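Side-chain contacts in NUDIX hydrolase (PDB 3QSJ), which probably hydrolyses acid anhydride bonds in phosphorus-containing compounds, as Nudix enzymes do, with the help of divalent metal ions: residues L13-D18 against R81-E86; L90-D95 against L133-R138. All blocks are in the same frame, centred on the assembly; numbering follows the deposited sequence.

Interaction 1. Residues L13-D18 against R81-E86; sequences LVVIRD and RETAEE. With CA (calcium ion), chain B.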
loop_
_atom_site.group_PDB
_atom_site.type_symbol
_atom_site.label_atom_id
_atom_site.label_comp_id
_atom_site.label_asym_id
_atom_site.label_seq_id
_atom_site.Cartn_x
_atom_site.Cartn_y
_atom_site.Cartn_z
ATOM N N LEU A 13 -0.405 0.658 1.521
ATOM C CA LEU A 13 0.992 0.212 1.497
ATOM C C LEU A 13 1.871 1.320 0.996
ATOM O O LEU A 13 1.678 1.860 -0.101
ATOM C CB LEU A 13 1.188 -1.034 0.608
ATOM C CG LEU A 13 2.530 -1.755 0.806
ATOM C CD1 LEU A 13 2.702 -2.176 2.276
ATOM C CD2 LEU A 13 2.619 -2.961 -0.178
ATOM N N VAL A 14 2.922 1.619 1.788
ATOM C CA VAL A 14 3.868 2.680 1.480
ATOM C C VAL A 14 5.108 1.914 1.059
ATOM O O VAL A 14 5.808 1.335 1.920
ATOM C CB VAL A 14 4.110 3.573 2.723
ATOM C CG1 VAL A 14 5.075 4.730 2.387
ATOM C CG2 VAL A 14 2.781 4.114 3.278
ATOM N N VAL A 15 5.360 1.884 -0.251
ATOM C CA VAL A 15 6.493 1.107 -0.807
ATOM C C VAL A 15 7.608 2.094 -1.088
ATOM O O VAL A 15 7.444 3.020 -1.898
ATOM C CB VAL A 15 6.059 0.349 -2.090
ATOM C CG1 VAL A 15 7.187 -0.571 -2.579
ATOM C CG2 VAL A 15 4.768 -0.459 -1.851
ATOM N N ILE A 16 8.746 1.886 -0.455
ATOM C CA ILE A 16 9.879 2.812 -0.598
ATOM C C ILE A 16 11.180 2.223 -1.079
ATOM O O ILE A 16 11.361 1.012 -1.085
ATOM C CB ILE A 16 10.165 3.474 0.791
ATOM C CG1 ILE A 16 10.720 2.434 1.833
ATOM C CG2 ILE A 16 8.962 4.268 1.293
ATOM C CD1 ILE A 16 11.204 3.107 3.209
ATOM N N ARG A 17 12.089 3.098 -1.520
ATOM C CA ARG A 17 13.423 2.626 -1.884
ATOM C C ARG A 17 14.409 3.794 -1.607
ATOM O O ARG A 17 13.998 4.941 -1.481
ATOM C CB ARG A 17 13.451 2.200 -3.354
ATOM C CG ARG A 17 13.327 3.402 -4.301
ATOM C CD ARG A 17 13.114 2.933 -5.730
ATOM N NE ARG A 17 13.145 4.057 -6.689
ATOM C CZ ARG A 17 12.953 3.883 -7.986
ATOM N NH1 ARG A 17 12.730 2.657 -8.473
ATOM N NH2 ARG A 17 12.990 4.932 -8.822
ATOM N N ASP A 18 15.688 3.488 -1.517
ATOM C CA ASP A 18 16.699 4.536 -1.421
ATOM C C ASP A 18 16.874 5.070 -2.836
ATOM O O ASP A 18 17.100 4.275 -3.757
ATOM C CB ASP A 18 18.011 3.951 -0.920
ATOM C CG ASP A 18 17.993 3.661 0.572
ATOM O OD1 ASP A 18 17.347 4.455 1.347
ATOM O OD2 ASP A 18 18.615 2.672 0.978
ATOM N N ARG A 81 -2.577 -6.853 -1.311
ATOM C CA ARG A 81 -3.491 -7.199 -2.407
ATOM C C ARG A 81 -3.837 -5.968 -3.276
ATOM O O ARG A 81 -3.865 -6.072 -4.498
ATOM C CB ARG A 81 -4.805 -7.825 -1.861
ATOM C CG ARG A 81 -5.883 -8.045 -2.988
ATOM C CD ARG A 81 -7.220 -8.632 -2.462
ATOM N NE ARG A 81 -7.725 -7.871 -1.304
ATOM C CZ ARG A 81 -8.267 -6.658 -1.356
ATOM N NH1 ARG A 81 -8.422 -6.030 -2.534
ATOM N NH2 ARG A 81 -8.667 -6.056 -0.234
ATOM N N GLU A 82 -4.191 -4.856 -2.620
ATOM C CA GLU A 82 -4.612 -3.604 -3.272
ATOM C C GLU A 82 -3.442 -3.068 -4.102
ATOM O O GLU A 82 -3.635 -2.606 -5.236
ATOM C CB GLU A 82 -5.027 -2.594 -2.199
ATOM C CG GLU A 82 -6.372 -2.926 -1.558
ATOM C CD GLU A 82 -7.612 -2.646 -2.405
ATOM O OE1 GLU A 82 -7.526 -1.790 -3.316
ATOM O OE2 GLU A 82 -8.694 -3.197 -2.092
ATOM N N THR A 83 -2.203 -3.238 -3.586
ATOM C CA THR A 83 -1.015 -2.816 -4.307
ATOM C C THR A 83 -0.859 -3.647 -5.608
ATOM O O THR A 83 -0.538 -3.090 -6.663
ATOM C CB THR A 83 0.233 -2.930 -3.403
ATOM O OG1 THR A 83 0.040 -2.044 -2.280
ATOM C CG2 THR A 83 1.502 -2.525 -4.136
ATOM N N ALA A 84 -1.089 -4.975 -5.531
ATOM C CA ALA A 84 -0.929 -5.835 -6.714
ATOM C C ALA A 84 -1.953 -5.398 -7.747
ATOM O O ALA A 84 -1.648 -5.302 -8.948
ATOM C CB ALA A 84 -1.149 -7.304 -6.314
ATOM N N GLU A 85 -3.170 -5.107 -7.286
ATOM C CA GLU A 85 -4.224 -4.695 -8.223
ATOM C C GLU A 85 -3.868 -3.395 -8.911
ATOM O O GLU A 85 -4.133 -3.248 -10.086
ATOM C CB GLU A 85 -5.553 -4.471 -7.472
ATOM C CG GLU A 85 -6.141 -5.751 -6.895
ATOM C CD GLU A 85 -7.357 -5.500 -6.022
ATOM O OE1 GLU A 85 -7.817 -4.338 -5.972
ATOM O OE2 GLU A 85 -7.837 -6.453 -5.371
ATOM N N GLU A 86 -3.313 -2.435 -8.153
ATOM C CA GLU A 86 -3.099 -1.089 -8.670
ATOM C C GLU A 86 -1.854 -0.935 -9.515
ATOM O O GLU A 86 -1.911 -0.256 -10.548
ATOM C CB GLU A 86 -3.093 -0.124 -7.457
ATOM C CG GLU A 86 -4.477 0.042 -6.874
ATOM C CD GLU A 86 -4.478 1.034 -5.734
ATOM O OE1 GLU A 86 -3.894 2.128 -5.897
ATOM O OE2 GLU A 86 -5.132 0.736 -4.710
HETATM CA CA CA B . -7.315 0.305 -4.383
HETATM O O HOH W 1 -7.420 -1.468 -6.117
HETATM O O HOH W 2 -9.610 0.266 -4.001
#

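Interaction 2. Residues L90-D95 against L133-R138; sequences LLAVRD and LGLLRR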
loop_
_atom_site.group_PDB
_atom_site.type_symbol
_atom_site.label_atom_id
_atom_site.label_comp_id
_atom_site.label_asym_id
_atom_site.label_seq_id
_atom_site.Cartn_x
_atom_site.Cartn_y
_atom_site.Cartn_z
ATOM N N LEU A 90 3.378 -8.026 -6.957
ATOM C CA LEU A 90 3.051 -8.700 -5.695
ATOM C C LEU A 90 4.264 -8.630 -4.888
ATOM O O LEU A 90 5.299 -9.232 -5.253
ATOM C CB LEU A 90 2.696 -10.191 -5.860
ATOM C CG LEU A 90 1.255 -10.530 -6.063
ATOM C CD1 LEU A 90 1.088 -11.983 -6.531
ATOM C CD2 LEU A 90 0.426 -10.248 -4.814
ATOM N N LEU A 91 4.183 -7.896 -3.787
ATOM C CA LEU A 91 5.292 -7.717 -2.863
ATOM C C LEU A 91 5.273 -8.764 -1.788
ATOM O O LEU A 91 4.201 -9.271 -1.418
ATOM C CB LEU A 91 5.208 -6.347 -2.175
ATOM C CG LEU A 91 5.740 -5.165 -2.997
ATOM C CD1 LEU A 91 4.990 -4.999 -4.231
ATOM C CD2 LEU A 91 5.616 -3.950 -2.255
ATOM N N ALA A 92 6.479 -9.046 -1.243
ATOM C CA ALA A 92 6.628 -9.937 -0.058
ATOM C C ALA A 92 5.999 -11.317 -0.231
ATOM O O ALA A 92 5.532 -11.899 0.733
ATOM C CB ALA A 92 6.024 -9.249 1.190
ATOM N N VAL A 93 6.113 -11.880 -1.406
ATOM C CA VAL A 93 5.610 -13.253 -1.646
ATOM C C VAL A 93 6.793 -14.228 -1.572
ATOM O O VAL A 93 7.909 -13.916 -2.075
ATOM C CB VAL A 93 4.838 -13.330 -2.988
ATOM C CG1 VAL A 93 4.516 -14.785 -3.408
ATOM C CG2 VAL A 93 3.534 -12.516 -2.891
ATOM N N ARG A 94 6.533 -15.442 -1.008
ATOM C CA ARG A 94 7.568 -16.484 -0.989
ATOM C C ARG A 94 6.907 -17.859 -0.954
ATOM O O ARG A 94 5.707 -17.964 -0.679
ATOM C CB ARG A 94 8.420 -16.311 0.293
ATOM C CG ARG A 94 7.583 -16.225 1.563
ATOM C CD ARG A 94 8.470 -16.463 2.777
ATOM N NE ARG A 94 8.618 -17.899 2.969
ATOM C CZ ARG A 94 9.153 -18.434 4.053
ATOM N NH1 ARG A 94 9.552 -17.655 5.059
ATOM N NH2 ARG A 94 9.252 -19.752 4.167
ATOM N N ASP A 95 7.704 -18.923 -1.115
ATOM C CA ASP A 95 7.145 -20.277 -0.968
ATOM C C ASP A 95 7.642 -20.867 0.376
ATOM O O ASP A 95 8.341 -20.192 1.141
ATOM C CB ASP A 95 7.547 -21.165 -2.144
ATOM C CG ASP A 95 9.028 -21.378 -2.349
ATOM O OD1 ASP A 95 9.814 -21.090 -1.407
ATOM O OD2 ASP A 95 9.402 -21.891 -3.420
ATOM N N LEU A 133 4.729 -11.547 5.925
ATOM C CA LEU A 133 4.313 -10.310 6.617
ATOM C C LEU A 133 5.445 -9.643 7.436
ATOM O O LEU A 133 5.353 -8.450 7.736
ATOM C CB LEU A 133 3.118 -10.626 7.514
ATOM C CG LEU A 133 1.894 -11.121 6.713
ATOM C CD1 LEU A 133 0.701 -11.447 7.654
ATOM C CD2 LEU A 133 1.521 -10.132 5.547
ATOM N N GLY A 134 6.520 -10.383 7.670
ATOM C CA GLY A 134 7.697 -9.888 8.362
ATOM C C GLY A 134 8.385 -8.766 7.572
ATOM O O GLY A 134 9.219 -8.023 8.117
ATOM N N LEU A 135 8.096 -8.685 6.276
ATOM C CA LEU A 135 8.652 -7.641 5.365
ATOM C C LEU A 135 7.842 -6.331 5.451
ATOM O O LEU A 135 8.257 -5.340 4.862
ATOM C CB LEU A 135 8.693 -8.161 3.939
ATOM C CG LEU A 135 9.741 -9.242 3.698
ATOM C CD1 LEU A 135 9.613 -9.756 2.240
ATOM C CD2 LEU A 135 11.155 -8.701 3.931
ATOM N N LEU A 136 6.757 -6.307 6.220
ATOM C CA LEU A 136 5.979 -5.044 6.393
ATOM C C LEU A 136 6.064 -4.531 7.792
ATOM O O LEU A 136 6.135 -5.352 8.729
ATOM C CB LEU A 136 4.471 -5.261 6.088
ATOM C CG LEU A 136 4.097 -5.051 4.600
ATOM C CD1 LEU A 136 4.846 -6.086 3.652
ATOM C CD2 LEU A 136 2.606 -5.355 4.461
ATOM N N ARG A 137 6.084 -3.212 7.933
ATOM C CA ARG A 137 6.085 -2.572 9.212
ATOM C C ARG A 137 4.772 -1.792 9.360
ATOM O O ARG A 137 4.443 -0.962 8.505
ATOM C CB ARG A 137 7.301 -1.630 9.330
ATOM C CG ARG A 137 7.355 -0.841 10.616
ATOM C CD ARG A 137 8.400 0.299 10.562
ATOM N NE ARG A 137 8.466 0.983 11.857
ATOM C CZ ARG A 137 9.222 0.593 12.879
ATOM N NH1 ARG A 137 10.007 -0.479 12.766
ATOM N NH2 ARG A 137 9.160 1.243 14.059
ATOM N N ARG A 138 4.036 -2.006 10.454
ATOM C CA ARG A 138 2.879 -1.157 10.741
ATOM C C ARG A 138 3.430 0.213 11.107
ATOM O O ARG A 138 4.250 0.322 12.038
ATOM C CB ARG A 138 2.044 -1.754 11.895
ATOM C CG ARG A 138 0.998 -0.788 12.323
ATOM C CD ARG A 138 0.002 -1.330 13.342
ATOM N NE ARG A 138 -0.723 -0.228 13.974
ATOM C CZ ARG A 138 -1.819 -0.403 14.720
ATOM N NH1 ARG A 138 -2.345 -1.627 14.875
ATOM N NH2 ARG A 138 -2.411 0.635 15.296
#

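Interaction 1. Residues L13-D18 against R81-E86
T83 OG1 donates a hydrogen bond to A79 O, one turn back in helix 72-87, while the side chain of L13 closes over it from the strand. L13 CB lies 3.3 Å from T83 OG1, and L13 CD2 is 3.5 Å from the same oxygen. The two side chains cross at about a right angle. With chi1 at -62°, T83 places OG1 beside its backbone N, where A79 O can be reached, and leaves CG2 for apolar contact. That methyl sits 4.1 Å from L13 CD2 and, more loosely, 4.5 Å from V15 CG2. A threonine thus suits this buried spot: its hydroxyl is satisfied within the helix, and its methyl is apolar like L13 and V15. The sequence RETAEE belongs to the Nudix box, whose helix carries metal-binding glutamates on a flank, about a quarter turn round from the face that meets L13. E82 OE1 binds the calcium ion at 2.4 Å and E86 OE2 at 2.2 Å, with G46 O among the other ligands. E85 acts at second hand, since its OE1 accepts a hydrogen bond from a water on the metal. R81 NH1 forms salt bridges with E85 OE2 and E82 OE2, each at 2.9 Å; the first lies in the guanidinium plane, the second is tilted from it, and both are met from above their carboxylate planes. D53 and A48 O hold other nitrogens of R81.

Interaction 2. Residues L90-D95 against L133-R138
A92, in the loop leaving the Nudix helix of this Nudix-fold domain, packs against L135 and L136 where the chain enters the strand 137-143. Before it come two leucines that bury the loop. L90 lies on A84 of helix 72-87, and L91 also turns inward; both are buried, and their apolar side chains suit that. A92 itself turns the chain with a left-handed helical backbone (phi 55°), a region that beta-branched residues avoid, and its small methyl fits closely against the two leucines opposite. That methyl points at the opposing segment, where CB is 3.8 Å from L135 CD1 and 4.2 Å from L136 CD1. The same L135 methyl also lies 3.8 Å from A92 CA, so the leucine end spreads over the alanine backbone as well as its side chain. L135 gets there by holding CG beside its backbone N (chi1 -71°) and running on extended to CD1 (chi2 176°), a reach that suits a long, branched apolar residue. L135 sits at the end of a short 3-10 turn, tied by L136 N to L133 O at 3.0 Å. L136 differs in being buried, and it also touches F157 and C159 of strand 151-160. The backbone of V93 bonds to M101. R94 pairs through its backbone with A130 in a short antiparallel ladder and makes a cation-pi contact with F61. Its guanidinium turns side-on to the next peptide: D95 O accepts from R94 NE at 2.9 Å and from R94 NH2 at 3.2 Å, both nearly in the guanidinium plane.

From the N terminus, strand 7-18 enters the mixed sheet first. Interaction 1 then closes a loop of 62 residues that holds strands 24-31 and 42-48 and helix 51-58, bringing helix 72-87 back onto the sheet. Interaction 2 opens only after that helix and closes a second excursion, of 37 residues, with helices 107-113 and 119-125, before the chain rejoins the sheet through strand 137-143. The two loops follow in series, neither nesting nor crossing. They nevertheless share one apolar core: L13 touches L136, and A84 touches L90, so the helix, its following loop and the sheet are tied together.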